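Local coordinates for DMSP lyase (Ruegeria pomeroyi, PDB 5CU1), which is a lyase of the cupin superfamily that binds an Fe(III) ion in its beta core, at residues P142-Y147 with L194-L199; G38-P43 with D121-Y126; S96-D101 with P203-P208. All blocks are in the same frame, centred on the assembly; numbering follows the deposited sequence.

Contact 1: P142-Y147 with L194-L199. With FE (Fe (III) ion), chain B.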
loop_
_atom_site.group_PDB
_atom_site.type_symbol
_atom_site.label_atom_id
_atom_site.label_comp_id
_atom_site.label_asym_id
_atom_site.label_seq_id
_atom_site.Cartn_x
_atom_site.Cartn_y
_atom_site.Cartn_z
ATOM N N PRO A 142 -14.565 1.574 -3.914
ATOM C CA PRO A 142 -15.275 0.317 -4.173
ATOM C C PRO A 142 -14.683 -1.043 -3.916
ATOM O O PRO A 142 -15.407 -1.685 -3.362
ATOM C CB PRO A 142 -15.645 0.495 -5.625
ATOM C CG PRO A 142 -15.663 1.859 -5.780
ATOM C CD PRO A 142 -14.696 2.461 -5.021
ATOM N N ALA A 143 -13.393 -1.308 -4.114
ATOM C CA ALA A 143 -12.763 -2.366 -3.636
ATOM C C ALA A 143 -12.878 -2.507 -2.131
ATOM O O ALA A 143 -12.637 -1.693 -1.457
ATOM C CB ALA A 143 -11.310 -2.389 -4.055
ATOM N N GLU A 144 -13.097 -3.702 -1.747
ATOM C CA GLU A 144 -12.696 -4.225 -0.521
ATOM C C GLU A 144 -11.233 -4.360 -0.332
ATOM O O GLU A 144 -10.555 -4.699 -1.179
ATOM C CB GLU A 144 -13.397 -5.488 -0.236
ATOM C CG GLU A 144 -14.864 -5.453 -0.326
ATOM C CD GLU A 144 -15.575 -6.710 0.153
ATOM O OE1 GLU A 144 -15.434 -7.701 -0.310
ATOM O OE2 GLU A 144 -16.366 -6.679 0.982
ATOM N N GLU A 145 -10.869 -4.024 0.847
ATOM C CA GLU A 145 -9.533 -3.844 1.271
ATOM C C GLU A 145 -8.984 -4.463 2.551
ATOM O O GLU A 145 -9.526 -4.456 3.416
ATOM C CB GLU A 145 -9.112 -2.385 1.078
ATOM C CG GLU A 145 -7.875 -1.895 1.603
ATOM C CD GLU A 145 -7.704 -0.443 1.515
ATOM O OE1 GLU A 145 -8.189 0.285 2.169
ATOM O OE2 GLU A 145 -7.112 -0.020 0.697
ATOM N N ILE A 146 -7.854 -5.040 2.464
ATOM C CA ILE A 146 -6.940 -5.294 3.545
ATOM C C ILE A 146 -5.600 -4.537 3.660
ATOM O O ILE A 146 -4.898 -4.566 2.839
ATOM C CB ILE A 146 -6.882 -6.820 3.836
ATOM C CG1 ILE A 146 -6.701 -7.123 5.321
ATOM C CG2 ILE A 146 -6.114 -7.649 2.798
ATOM C CD1 ILE A 146 -6.587 -8.613 5.633
ATOM N N TYR A 147 -5.356 -3.867 4.731
ATOM C CA TYR A 147 -4.084 -3.364 5.207
ATOM C C TYR A 147 -3.319 -4.263 6.242
ATOM O O TYR A 147 -3.619 -4.387 7.312
ATOM C CB TYR A 147 -4.250 -1.864 5.611
ATOM C CG TYR A 147 -4.064 -0.655 4.724
ATOM C CD1 TYR A 147 -5.012 -0.188 3.917
ATOM C CD2 TYR A 147 -2.987 0.115 4.856
ATOM C CE1 TYR A 147 -4.893 0.978 3.253
ATOM C CE2 TYR A 147 -2.817 1.222 4.178
ATOM C CZ TYR A 147 -3.743 1.678 3.361
ATOM O OH TYR A 147 -3.466 2.805 2.808
ATOM N N LEU A 194 -4.125 -5.209 -0.128
ATOM C CA LEU A 194 -4.803 -6.064 -1.106
ATOM C C LEU A 194 -6.192 -5.552 -1.430
ATOM O O LEU A 194 -6.895 -5.090 -0.546
ATOM C CB LEU A 194 -4.908 -7.503 -0.592
ATOM C CG LEU A 194 -3.567 -8.175 -0.296
ATOM C CD1 LEU A 194 -3.759 -9.606 0.131
ATOM C CD2 LEU A 194 -2.645 -8.101 -1.507
ATOM N N TRP A 195 -6.561 -5.623 -2.710
ATOM C CA TRP A 195 -7.893 -5.257 -3.198
ATOM C C TRP A 195 -8.593 -6.454 -3.818
ATOM O O TRP A 195 -7.962 -7.319 -4.434
ATOM C CB TRP A 195 -7.830 -4.151 -4.253
ATOM C CG TRP A 195 -7.654 -2.798 -3.718
ATOM C CD1 TRP A 195 -7.159 -2.466 -2.510
ATOM C CD2 TRP A 195 -7.971 -1.569 -4.381
ATOM N NE1 TRP A 195 -7.139 -1.103 -2.366
ATOM C CE2 TRP A 195 -7.638 -0.532 -3.503
ATOM C CE3 TRP A 195 -8.499 -1.252 -5.632
ATOM C CZ2 TRP A 195 -7.835 0.808 -3.829
ATOM C CZ3 TRP A 195 -8.685 0.072 -5.956
ATOM C CH2 TRP A 195 -8.358 1.087 -5.058
ATOM N N ARG A 196 -9.908 -6.482 -3.673
ATOM C CA ARG A 196 -10.711 -7.500 -4.309
ATOM C C ARG A 196 -12.010 -6.832 -4.691
ATOM O O ARG A 196 -12.404 -5.851 -4.060
ATOM C CB ARG A 196 -10.915 -8.697 -3.381
ATOM C CG ARG A 196 -11.777 -8.419 -2.163
ATOM C CD ARG A 196 -11.796 -9.592 -1.190
ATOM N NE ARG A 196 -12.939 -9.489 -0.278
ATOM C CZ ARG A 196 -13.282 -10.402 0.626
ATOM N NH1 ARG A 196 -12.579 -11.513 0.791
ATOM N NH2 ARG A 196 -14.350 -10.200 1.376
ATOM N N GLY A 197 -12.654 -7.336 -5.742
ATOM C CA GLY A 197 -13.895 -6.765 -6.217
ATOM C C GLY A 197 -13.673 -5.789 -7.350
ATOM O O GLY A 197 -13.003 -6.109 -8.315
ATOM N N ASP A 198 -14.249 -4.601 -7.236
ATOM C CA ASP A 198 -14.053 -3.545 -8.227
ATOM C C ASP A 198 -12.657 -2.960 -8.094
ATOM O O ASP A 198 -12.393 -2.198 -7.178
ATOM C CB ASP A 198 -15.125 -2.469 -8.047
ATOM C CG ASP A 198 -14.946 -1.286 -8.971
ATOM O OD1 ASP A 198 -14.033 -1.270 -9.825
ATOM O OD2 ASP A 198 -15.751 -0.353 -8.832
ATOM N N LEU A 199 -11.770 -3.333 -9.010
ATOM C CA LEU A 199 -10.357 -2.967 -8.946
ATOM C C LEU A 199 -10.063 -1.716 -9.749
ATOM O O LEU A 199 -9.001 -1.113 -9.625
ATOM C CB LEU A 199 -9.484 -4.119 -9.462
ATOM C CG LEU A 199 -9.818 -5.500 -8.895
ATOM C CD1 LEU A 199 -9.025 -6.595 -9.591
ATOM C CD2 LEU A 199 -9.554 -5.485 -7.416
HETATM FE FE FE B . -7.775 2.252 0.959
HETATM O O HOH W 1 -12.077 0.214 -6.242
#
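With CG anti to its backbone N (chi1 171°) and the chain extended beyond it, Glu145 carries its carboxylate off the strand to the iron; Trp195, its CG anti to the carbonyl carbon (chi1 -79°), lays its indole alongside on the same face of the sheet. Both carboxylate oxygens of Glu145 bind FE, OE1 and OE2 each at 2.4 Å, and His141 and His180 complete the protein ligands. Two second-shell residues hold the carboxylate: Trp195 NE1 donates to Glu145 OE2 at 3.2 Å, arriving from above the carboxylate plane, and His174 is hydrogen-bonded to OE1. Such bonds probably draw charge from the carboxylate and steady its rotation. Ala143 CB packs against the six-membered part of the indole, 3.4 Å from Trp195 CE3.

The opposite face of the sheet carries a salt bridge. Arg196, extended from CG to NE, turns its side edge to Glu144, so that NE at 3.1 Å and NH2 both donate to the same oxygen, Glu144 OE1, from above the carboxylate plane. Beyond it Ile146 CG2 packs 3.6 Å from Leu194 CB. Between the faces the backbones pair in antiparallel register: Ile146 and Leu194 exchange two good bonds, whereas at Glu144 and Arg196 the bond from Glu144 N is weak. Past the paired strands a water joins Ala143 N to Asp198 O, 2.6 Å from the latter.

One Glu and two His ligands on a beta core form the metal site expected of a cupin. Strand 144-150 lies between strands 189-196 and 171-174, and strand 189-196 is flanked on its other side by strand 124-130; helix 34-39 packs on Ile146 and Leu194 through Phe39, whose carbonyl accepts from Arg196 NH1 and whose ring makes a cation-pi contact.

Contact 2: G38-P43 with D121-Y126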
loop_
_atom_site.group_PDB
_atom_site.type_symbol
_atom_site.label_atom_id
_atom_site.label_comp_id
_atom_site.label_asym_id
_atom_site.label_seq_id
_atom_site.Cartn_x
_atom_site.Cartn_y
_atom_site.Cartn_z
ATOM N N GLY A 38 -6.978 -15.840 3.723
ATOM C CA GLY A 38 -8.367 -15.605 3.863
ATOM C C GLY A 38 -9.099 -14.585 3.079
ATOM O O GLY A 38 -10.175 -14.753 2.847
ATOM N N PHE A 39 -8.452 -13.530 2.683
ATOM C CA PHE A 39 -9.016 -12.473 1.859
ATOM C C PHE A 39 -9.200 -12.739 0.424
ATOM O O PHE A 39 -10.019 -12.460 -0.067
ATOM C CB PHE A 39 -8.253 -11.173 2.125
ATOM C CG PHE A 39 -8.626 -9.974 1.332
ATOM C CD1 PHE A 39 -9.467 -9.049 1.840
ATOM C CD2 PHE A 39 -8.046 -9.753 0.192
ATOM C CE1 PHE A 39 -9.725 -7.902 1.190
ATOM C CE2 PHE A 39 -8.332 -8.656 -0.510
ATOM C CZ PHE A 39 -9.144 -7.720 0.030
ATOM N N VAL A 40 -8.302 -13.416 -0.105
ATOM C CA VAL A 40 -8.074 -13.706 -1.466
ATOM C C VAL A 40 -7.092 -14.932 -1.671
ATOM O O VAL A 40 -6.187 -15.097 -1.107
ATOM C CB VAL A 40 -7.791 -12.422 -2.292
ATOM C CG1 VAL A 40 -6.468 -11.776 -2.150
ATOM C CG2 VAL A 40 -8.240 -12.617 -3.649
ATOM N N ALA A 41 -7.430 -15.757 -2.552
ATOM C CA ALA A 41 -6.608 -16.730 -3.142
ATOM C C ALA A 41 -5.774 -16.226 -4.179
ATOM O O ALA A 41 -6.168 -15.496 -4.979
ATOM C CB ALA A 41 -7.407 -17.904 -3.637
ATOM N N LEU A 42 -4.575 -16.674 -4.105
ATOM C CA LEU A 42 -3.508 -16.353 -5.003
ATOM C C LEU A 42 -3.699 -17.227 -6.155
ATOM O O LEU A 42 -3.970 -18.402 -5.996
ATOM C CB LEU A 42 -2.173 -16.533 -4.402
ATOM C CG LEU A 42 -1.436 -15.269 -4.177
ATOM C CD1 LEU A 42 -2.310 -14.181 -3.607
ATOM C CD2 LEU A 42 -0.116 -15.356 -3.522
ATOM N N PRO A 43 -3.733 -16.543 -7.391
ATOM C CA PRO A 43 -4.118 -17.385 -8.515
ATOM C C PRO A 43 -3.070 -18.115 -9.059
ATOM O O PRO A 43 -3.421 -19.040 -9.689
ATOM C CB PRO A 43 -4.555 -16.436 -9.605
ATOM C CG PRO A 43 -4.380 -15.105 -9.142
ATOM C CD PRO A 43 -3.652 -15.105 -7.928
ATOM N N ASP A 121 -7.501 -10.247 -12.704
ATOM C CA ASP A 121 -8.894 -9.886 -12.412
ATOM C C ASP A 121 -9.492 -10.223 -11.065
ATOM O O ASP A 121 -10.516 -9.870 -10.816
ATOM C CB ASP A 121 -9.828 -10.502 -13.353
ATOM C CG ASP A 121 -9.622 -10.160 -14.754
ATOM O OD1 ASP A 121 -9.436 -9.023 -14.988
ATOM O OD2 ASP A 121 -9.880 -11.068 -15.623
ATOM N N SER A 122 -8.745 -10.728 -10.218
ATOM C CA SER A 122 -9.244 -11.134 -9.047
ATOM C C SER A 122 -8.747 -10.297 -7.770
ATOM O O SER A 122 -9.374 -10.115 -6.920
ATOM C CB SER A 122 -9.051 -12.667 -9.024
ATOM O OG SER A 122 -7.835 -13.207 -8.761
ATOM N N LEU A 123 -7.572 -9.833 -7.810
ATOM C CA LEU A 123 -6.884 -9.024 -6.884
ATOM C C LEU A 123 -6.052 -7.858 -7.477
ATOM O O LEU A 123 -5.754 -7.877 -8.560
ATOM C CB LEU A 123 -6.126 -9.944 -5.885
ATOM C CG LEU A 123 -4.921 -10.797 -6.040
ATOM C CD1 LEU A 123 -5.013 -11.676 -7.248
ATOM C CD2 LEU A 123 -3.714 -10.030 -6.201
ATOM N N ALA A 124 -5.727 -6.878 -6.683
ATOM C CA ALA A 124 -4.560 -6.054 -6.709
ATOM C C ALA A 124 -3.789 -5.990 -5.414
ATOM O O ALA A 124 -4.218 -6.320 -4.496
ATOM C CB ALA A 124 -4.901 -4.710 -7.173
ATOM N N ALA A 125 -2.575 -5.696 -5.547
ATOM C CA ALA A 125 -1.649 -5.533 -4.543
ATOM C C ALA A 125 -0.840 -4.342 -4.810
ATOM O O ALA A 125 -0.428 -4.127 -5.842
ATOM C CB ALA A 125 -0.806 -6.761 -4.315
ATOM N N TYR A 126 -0.544 -3.686 -3.701
ATOM C CA TYR A 126 0.134 -2.440 -3.413
ATOM C C TYR A 126 1.045 -2.423 -2.063
ATOM O O TYR A 126 0.934 -3.241 -1.195
ATOM C CB TYR A 126 -0.788 -1.198 -3.474
ATOM C CG TYR A 126 -1.840 -1.067 -4.463
ATOM C CD1 TYR A 126 -1.647 -0.399 -5.577
ATOM C CD2 TYR A 126 -3.077 -1.548 -4.250
ATOM C CE1 TYR A 126 -2.588 -0.217 -6.446
ATOM C CE2 TYR A 126 -4.006 -1.394 -5.148
ATOM C CZ TYR A 126 -3.738 -0.742 -6.290
ATOM O OH TYR A 126 -4.679 -0.577 -7.169
#
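Leu123 meets two side chains of the segment 38-43 with different parts of its own. The backbone turns its CB toward Val40, and a first torsion in the crowded position between backbone N and carbonyl carbon (chi1 72°), with chi2 -49°, takes the branched tip on to Pro43. Val40 likewise holds CG1 in the crowded position (chi1 75°) and CG2 anti to its backbone N; the two methyls straddle Leu123 CB almost evenly, CG2 at 4.1 Å and CG1 at 4.2 Å, and the side chains cross at about a right angle. Farther out, Leu123 CD1 and the ring of Pro43 touch tip to tip, with Pro43 CD 3.8 Å from that methyl. Ser122 borders the same ring: its OG lies 4.0 Å from Pro43 CG, at van der Waals range.

The contact is therefore small and largely apolar, and the two backbones stay well apart, Val40 CA being 7.3 Å from Leu123 CA. Leu42 packs against Phe26, Gln27 and His30 of helix 17-32. Here the segment leaving helix 34-39 packs against the entry to strand 124-130, an arrangement of N-terminal helical elements laid against the beta core of a cupin fold.

Contact 3: S96-D101 with P203-P208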
loop_
_atom_site.group_PDB
_atom_site.type_symbol
_atom_site.label_atom_id
_atom_site.label_comp_id
_atom_site.label_asym_id
_atom_site.label_seq_id
_atom_site.Cartn_x
_atom_site.Cartn_y
_atom_site.Cartn_z
ATOM N N SER A 96 -6.104 17.706 -6.294
ATOM C CA SER A 96 -6.839 17.987 -5.112
ATOM C C SER A 96 -6.357 19.127 -4.232
ATOM O O SER A 96 -5.560 19.804 -4.506
ATOM C CB SER A 96 -6.908 16.723 -4.315
ATOM O OG SER A 96 -5.844 16.440 -3.535
ATOM N N ARG A 97 -6.949 19.146 -3.061
ATOM C CA ARG A 97 -6.759 19.954 -1.969
ATOM C C ARG A 97 -5.484 19.696 -1.226
ATOM O O ARG A 97 -5.050 20.490 -0.634
ATOM C CB ARG A 97 -7.974 19.992 -1.093
ATOM C CG ARG A 97 -8.040 18.918 0.003
ATOM C CD ARG A 97 -9.295 18.894 0.798
ATOM N NE ARG A 97 -9.496 17.734 1.571
ATOM C CZ ARG A 97 -8.847 17.350 2.643
ATOM N NH1 ARG A 97 -7.943 18.032 3.196
ATOM N NH2 ARG A 97 -9.237 16.309 3.190
ATOM N N LEU A 98 -4.877 18.611 -1.455
ATOM C CA LEU A 98 -3.639 18.204 -0.978
ATOM C C LEU A 98 -2.408 18.684 -1.703
ATOM O O LEU A 98 -2.245 18.654 -2.757
ATOM C CB LEU A 98 -3.699 16.694 -0.703
ATOM C CG LEU A 98 -4.841 16.021 -0.018
ATOM C CD1 LEU A 98 -4.815 14.553 -0.094
ATOM C CD2 LEU A 98 -4.728 16.401 1.367
ATOM N N GLY A 99 -1.606 19.228 -0.919
ATOM C CA GLY A 99 -0.404 19.925 -1.255
ATOM C C GLY A 99 0.754 19.122 -1.250
ATOM O O GLY A 99 0.652 18.127 -0.964
ATOM N N ALA A 100 1.763 19.626 -1.730
ATOM C CA ALA A 100 2.987 18.981 -1.721
ATOM C C ALA A 100 3.520 18.402 -0.527
ATOM O O ALA A 100 4.241 17.640 -0.661
ATOM C CB ALA A 100 4.032 19.745 -2.432
ATOM N N ASP A 101 3.174 18.898 0.588
ATOM C CA ASP A 101 3.194 18.298 1.830
ATOM C C ASP A 101 2.734 16.862 1.884
ATOM O O ASP A 101 3.381 16.113 2.355
ATOM C CB ASP A 101 2.682 19.248 2.915
ATOM C CG ASP A 101 1.396 19.356 2.926
ATOM O OD1 ASP A 101 0.840 19.738 2.131
ATOM O OD2 ASP A 101 0.915 18.871 3.743
ATOM N N PRO A 203 -9.292 5.298 -5.592
ATOM C CA PRO A 203 -9.699 5.954 -4.333
ATOM C C PRO A 203 -9.951 7.462 -4.489
ATOM O O PRO A 203 -9.270 8.123 -5.280
ATOM C CB PRO A 203 -8.508 5.695 -3.396
ATOM C CG PRO A 203 -7.370 5.254 -4.296
ATOM C CD PRO A 203 -8.004 4.590 -5.465
ATOM N N VAL A 204 -10.940 7.987 -3.767
ATOM C CA VAL A 204 -11.200 9.426 -3.749
ATOM C C VAL A 204 -11.256 9.923 -2.301
ATOM O O VAL A 204 -11.534 9.149 -1.380
ATOM C CB VAL A 204 -12.521 9.796 -4.495
ATOM C CG1 VAL A 204 -12.404 9.479 -6.004
ATOM C CG2 VAL A 204 -13.722 9.076 -3.886
ATOM N N LEU A 205 -10.973 11.203 -2.094
ATOM C CA LEU A 205 -11.073 11.788 -0.766
ATOM C C LEU A 205 -12.537 11.811 -0.322
ATOM O O LEU A 205 -13.417 12.125 -1.122
ATOM C CB LEU A 205 -10.488 13.197 -0.761
ATOM C CG LEU A 205 -8.990 13.298 -1.026
ATOM C CD1 LEU A 205 -8.646 14.682 -1.552
ATOM C CD2 LEU A 205 -8.216 13.005 0.251
ATOM N N THR A 206 -12.813 11.472 0.935
ATOM C CA THR A 206 -14.196 11.488 1.401
ATOM C C THR A 206 -14.672 12.939 1.524
ATOM O O THR A 206 -15.841 13.252 1.288
ATOM C CB THR A 206 -14.354 10.726 2.744
ATOM O OG1 THR A 206 -14.041 9.344 2.548
ATOM C CG2 THR A 206 -15.774 10.822 3.277
ATOM N N TYR A 207 -13.747 13.831 1.869
ATOM C CA TYR A 207 -14.066 15.245 2.013
ATOM C C TYR A 207 -13.167 16.103 1.129
ATOM O O TYR A 207 -12.239 16.738 1.618
ATOM C CB TYR A 207 -13.936 15.665 3.480
ATOM C CG TYR A 207 -14.724 14.786 4.424
ATOM C CD1 TYR A 207 -16.075 15.016 4.649
ATOM C CD2 TYR A 207 -14.121 13.717 5.084
ATOM C CE1 TYR A 207 -16.805 14.209 5.505
ATOM C CE2 TYR A 207 -14.841 12.905 5.947
ATOM C CZ TYR A 207 -16.186 13.157 6.153
ATOM O OH TYR A 207 -16.922 12.362 7.005
ATOM N N PRO A 208 -13.447 16.135 -0.182
ATOM C CA PRO A 208 -12.588 16.873 -1.119
ATOM C C PRO A 208 -12.436 18.366 -0.794
ATOM O O PRO A 208 -11.523 19.003 -1.319
ATOM C CB PRO A 208 -13.286 16.675 -2.476
ATOM C CG PRO A 208 -14.670 16.190 -2.158
ATOM C CD PRO A 208 -14.545 15.436 -0.871
#
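The short edge strand 204-205, which pairs with strand 135-140 at the margin of a cupin sheet, is met here by an ST turn that precedes helix 100-103. In that turn Ser96 OG accepts from Leu98 N at 3.2 Å, a nearly straight bond with an angle of 165°, and it is also hydrogen-bonded to the carbonyl of Tyr93. The hydroxyl occupies the crowded position between backbone N and carbonyl carbon.

Leu205 reaches out of the strand between two residues of the turn. Its CD1 lies 3.8 Å from Ser96 CB. Leu205 and Leu98 both carry CG anti to the carbonyl carbon, and their branched ends meet tip to tip, Leu205 CD2 lying 3.8 Å from Leu98 CD1.

Arg97 makes the polar half. From a crowded first torsion (chi1 89°) its chain runs extended to NE, which donates to Tyr207 O at 2.9 Å. The bond comes in the carbonyl plane but is tilted from the guanidinium plane, with an N-H...O angle of 140°; NH2 adds a second, weak one to the same oxygen. Its CD carbon passes 3.1 Å from Pro208 O, so two successive carbonyls lie along one flank of the side chain. Arg97 and Leu98 also touch Pro137 of strand 135-140.

The Arg97 side of the contact probably has an ion-dipole character, beside the apolar packing of Leu205. The charge has an acidic partner in Glu211, but only as a long and weak ion pair; the stronger bond across the two segments is that from NE to Tyr207 O, which probably helps to orient the guanidinium.

From the N terminus, the first segment to find its partner is 38-43, which contact 2 closes on 121-126 across a loop of 77 residues. Before that loop is complete, 96-101 opens a longer one that contact 3 ends at 203-208, so contacts 2 and 3 cross. Contact 1 opens and closes wholly inside the loop of contact 3, after contact 2 has finished. Contacts 1 and 2 share a sheet, since strands 124-130 and 189-196 are neighbours, and the bond from Arg196 NH1 to Phe39 O ties them further. Contact 3 ties the loop before helix 100-103 to the edge strand 204-205 of the second five-stranded sheet, and is linked to contact 1 where Trp195 packs on Pro203.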